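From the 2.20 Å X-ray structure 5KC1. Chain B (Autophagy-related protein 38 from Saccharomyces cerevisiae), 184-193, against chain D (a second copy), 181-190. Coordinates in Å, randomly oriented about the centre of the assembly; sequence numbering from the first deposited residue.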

# COMPACT_ATOMS: atom_id res chain seq x y z
N GLU B 184 4.95 9.32 -0.88
CA GLU B 184 5.69 8.90 0.31
C GLU B 184 6.95 8.13 -0.05
O GLU B 184 7.98 8.27 0.61
CB GLU B 184 4.81 8.05 1.22
CG GLU B 184 3.53 8.72 1.70
CD GLU B 184 2.65 7.77 2.49
OE1 GLU B 184 3.12 6.66 2.81
OE2 GLU B 184 1.50 8.13 2.81
N TYR B 185 6.87 7.30 -1.08
CA TYR B 185 8.02 6.51 -1.52
C TYR B 185 9.01 7.39 -2.29
O TYR B 185 10.22 7.20 -2.19
CB TYR B 185 7.58 5.33 -2.39
CG TYR B 185 7.29 4.06 -1.61
CD1 TYR B 185 8.32 3.22 -1.20
CD2 TYR B 185 5.99 3.69 -1.29
CE1 TYR B 185 8.06 2.06 -0.50
CE2 TYR B 185 5.72 2.52 -0.59
CZ TYR B 185 6.77 1.71 -0.19
OH TYR B 185 6.52 0.56 0.51
N GLY B 186 8.48 8.34 -3.05
CA GLY B 186 9.31 9.24 -3.83
C GLY B 186 10.19 10.11 -2.96
O GLY B 186 11.41 10.16 -3.14
N MET B 187 9.58 10.79 -2.00
CA MET B 187 10.31 11.66 -1.08
C MET B 187 11.39 10.90 -0.32
O MET B 187 12.51 11.38 -0.18
CB MET B 187 9.35 12.32 -0.10
CG MET B 187 8.31 13.21 -0.74
SD MET B 187 7.33 14.08 0.49
CE MET B 187 6.91 12.73 1.60
N LYS B 188 11.03 9.72 0.17
CA LYS B 188 11.96 8.92 0.96
C LYS B 188 13.12 8.43 0.12
O LYS B 188 14.23 8.27 0.61
CB LYS B 188 11.23 7.73 1.60
CG LYS B 188 12.04 7.01 2.66
CD LYS B 188 12.30 7.91 3.85
CE LYS B 188 12.84 7.13 5.04
NZ LYS B 188 11.84 6.15 5.56
N ILE B 189 12.86 8.18 -1.16
CA ILE B 189 13.91 7.73 -2.07
C ILE B 189 14.86 8.87 -2.40
O ILE B 189 16.07 8.68 -2.46
CB ILE B 189 13.32 7.15 -3.37
CG1 ILE B 189 12.76 5.75 -3.12
CG2 ILE B 189 14.38 7.10 -4.45
CD1 ILE B 189 12.11 5.11 -4.34
N ASP B 190 14.31 10.06 -2.60
CA ASP B 190 15.12 11.23 -2.91
C ASP B 190 15.92 11.67 -1.69
O ASP B 190 17.09 12.03 -1.80
CB ASP B 190 14.24 12.38 -3.41
CG ASP B 190 13.66 12.11 -4.78
OD1 ASP B 190 14.31 11.38 -5.56
OD2 ASP B 190 12.57 12.63 -5.08
N GLU B 191 15.27 11.65 -0.53
CA GLU B 191 15.90 12.04 0.72
C GLU B 191 17.12 11.19 1.03
O GLU B 191 18.08 11.66 1.64
CB GLU B 191 14.89 11.93 1.87
CG GLU B 191 15.48 12.15 3.25
CD GLU B 191 14.43 12.03 4.34
OE1 GLU B 191 13.25 11.81 4.00
OE2 GLU B 191 14.79 12.16 5.52
N ILE B 192 17.09 9.93 0.61
CA ILE B 192 18.18 9.00 0.90
C ILE B 192 19.24 9.00 -0.20
O ILE B 192 20.38 8.62 0.04
CB ILE B 192 17.64 7.56 1.10
CG1 ILE B 192 16.76 7.50 2.35
CG2 ILE B 192 18.77 6.57 1.22
CD1 ILE B 192 16.34 6.10 2.72
N THR B 193 18.86 9.44 -1.39
CA THR B 193 19.84 9.61 -2.46
C THR B 193 20.68 10.85 -2.18
O THR B 193 21.89 10.85 -2.40
CB THR B 193 19.18 9.73 -3.84
OG1 THR B 193 18.21 10.79 -3.83
CG2 THR B 193 18.50 8.43 -4.23
N LYS D 181 2.42 -4.20 -5.46
CA LYS D 181 2.52 -3.04 -6.35
C LYS D 181 3.68 -2.11 -5.99
O LYS D 181 4.34 -1.57 -6.88
CB LYS D 181 1.21 -2.25 -6.33
CG LYS D 181 1.25 -0.94 -7.08
CD LYS D 181 -0.15 -0.38 -7.25
CE LYS D 181 -0.13 0.99 -7.91
NZ LYS D 181 0.39 0.96 -9.30
N PHE D 182 3.92 -1.93 -4.69
CA PHE D 182 4.95 -0.99 -4.23
C PHE D 182 6.20 -1.70 -3.72
O PHE D 182 7.03 -1.07 -3.06
CB PHE D 182 4.40 -0.08 -3.13
CG PHE D 182 3.33 0.86 -3.61
CD1 PHE D 182 3.67 2.02 -4.29
CD2 PHE D 182 2.00 0.59 -3.37
CE1 PHE D 182 2.68 2.89 -4.74
CE2 PHE D 182 1.01 1.45 -3.81
CZ PHE D 182 1.35 2.61 -4.50
N LYS D 183 6.34 -2.98 -4.04
CA LYS D 183 7.43 -3.80 -3.50
C LYS D 183 8.81 -3.37 -4.01
O LYS D 183 9.79 -3.42 -3.27
CB LYS D 183 7.20 -5.28 -3.81
CG LYS D 183 8.19 -6.21 -3.13
CD LYS D 183 7.88 -7.67 -3.45
CE LYS D 183 8.79 -8.61 -2.68
NZ LYS D 183 8.52 -10.04 -3.00
N GLU D 184 8.87 -2.95 -5.27
CA GLU D 184 10.14 -2.54 -5.87
C GLU D 184 10.65 -1.23 -5.27
O GLU D 184 11.86 -0.99 -5.20
CB GLU D 184 10.00 -2.40 -7.38
CG GLU D 184 8.96 -1.38 -7.82
CD GLU D 184 8.78 -1.36 -9.32
OE1 GLU D 184 7.97 -0.54 -9.81
OE2 GLU D 184 9.43 -2.16 -10.02
N TYR D 185 9.73 -0.37 -4.84
CA TYR D 185 10.10 0.87 -4.17
C TYR D 185 10.64 0.56 -2.78
O TYR D 185 11.58 1.20 -2.31
CB TYR D 185 8.91 1.82 -4.08
CG TYR D 185 8.40 2.28 -5.43
CD1 TYR D 185 7.50 1.51 -6.16
CD2 TYR D 185 8.81 3.49 -5.97
CE1 TYR D 185 7.04 1.93 -7.39
CE2 TYR D 185 8.35 3.92 -7.20
CZ TYR D 185 7.46 3.13 -7.90
OH TYR D 185 7.00 3.56 -9.13
N GLY D 186 10.04 -0.42 -2.12
CA GLY D 186 10.47 -0.82 -0.80
C GLY D 186 11.85 -1.45 -0.83
O GLY D 186 12.61 -1.34 0.14
N MET D 187 12.17 -2.10 -1.94
CA MET D 187 13.48 -2.72 -2.12
C MET D 187 14.53 -1.68 -2.46
O MET D 187 15.66 -1.74 -1.97
CB MET D 187 13.42 -3.79 -3.21
CG MET D 187 12.65 -5.04 -2.81
SD MET D 187 12.80 -6.38 -4.02
CE MET D 187 12.12 -5.61 -5.49
N LYS D 188 14.16 -0.72 -3.31
CA LYS D 188 15.05 0.38 -3.67
C LYS D 188 15.54 1.09 -2.42
O LYS D 188 16.74 1.34 -2.26
CB LYS D 188 14.33 1.37 -4.59
CG LYS D 188 15.22 2.48 -5.15
CD LYS D 188 16.09 1.97 -6.29
CE LYS D 188 16.72 3.13 -7.05
NZ LYS D 188 17.44 2.66 -8.28
N ILE D 189 14.61 1.39 -1.52
CA ILE D 189 14.93 2.01 -0.24
C ILE D 189 15.90 1.16 0.57
O ILE D 189 16.79 1.69 1.23
CB ILE D 189 13.67 2.24 0.60
CG1 ILE D 189 12.85 3.39 0.02
CG2 ILE D 189 14.03 2.53 2.05
CD1 ILE D 189 11.61 3.73 0.83
N ASP D 190 15.72 -0.16 0.53
CA ASP D 190 16.53 -1.05 1.34
C ASP D 190 17.97 -1.14 0.84
O ASP D 190 18.91 -1.12 1.63
CB ASP D 190 15.91 -2.45 1.39
CG ASP D 190 14.54 -2.46 2.04
OD1 ASP D 190 14.22 -1.50 2.77
OD2 ASP D 190 13.79 -3.43 1.82

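The two copies run side by side as near-parallel helices: the N-to-C directions of helix 184-193 of chain B and helix 183-190 of chain D differ by 19°, and the axes approach to 10.0 Å. The register is in step, like residue facing like. The CA atoms of Y185(B) and Y185(D) lie 6.6 Å apart, those of I189(B) and I189(D) 6.1 Å.

Within each stretch, backbone hydrogen bonds hold the helix. Bonds such as I189(B) N to Y185(B) O (3.0 Å) and I189(D) N to Y185(D) O (3.1 Å) follow the i to i+4 pattern; a side-chain bond adds to them in chain B, where T193(B) OG1 donates to D190(B) O at 2.6 Å. No hydrogen bond crosses between the stretches, so the 441 Å² they bury rests on apolar packing.

The aliphatic part centres on I189(D), a knob in the hole formed by Y185(B), K188(B), I189(B) and I192(B). I189(D) CG1 lies 3.9 Å from I189(B) CG1, I189(D) CD1 3.8 Å from K188(B) CG, and I189(D) CG2 4.3 Å from I192(B) CD1. The lysine thus contributes methylene carbon to the pocket wall. Both I189 side chains leave the backbone sideways, yet with chi1 m and chi2 t their ends come nearer to the partner helix.

The aromatic part belongs largely to Y185(B), which loses 109 Å² to the other stretch. Y185(B) CD1 approaches Y185(D) CB to 3.3 Å, a tight contact, and Y185(B) CE2 lies 3.9 Å from F182(D) CB. The Y185(B) and F182(D) planes are within 1° of parallel, but with centroids 5.8 Å apart they are slid past one another and barely overlap. The two tyrosine rings, inclined at 55°, meet obliquely. Y185(D) instead offers its ring edge to I189(B), whose CD1 is 4.0 Å from Y185(D) CD2.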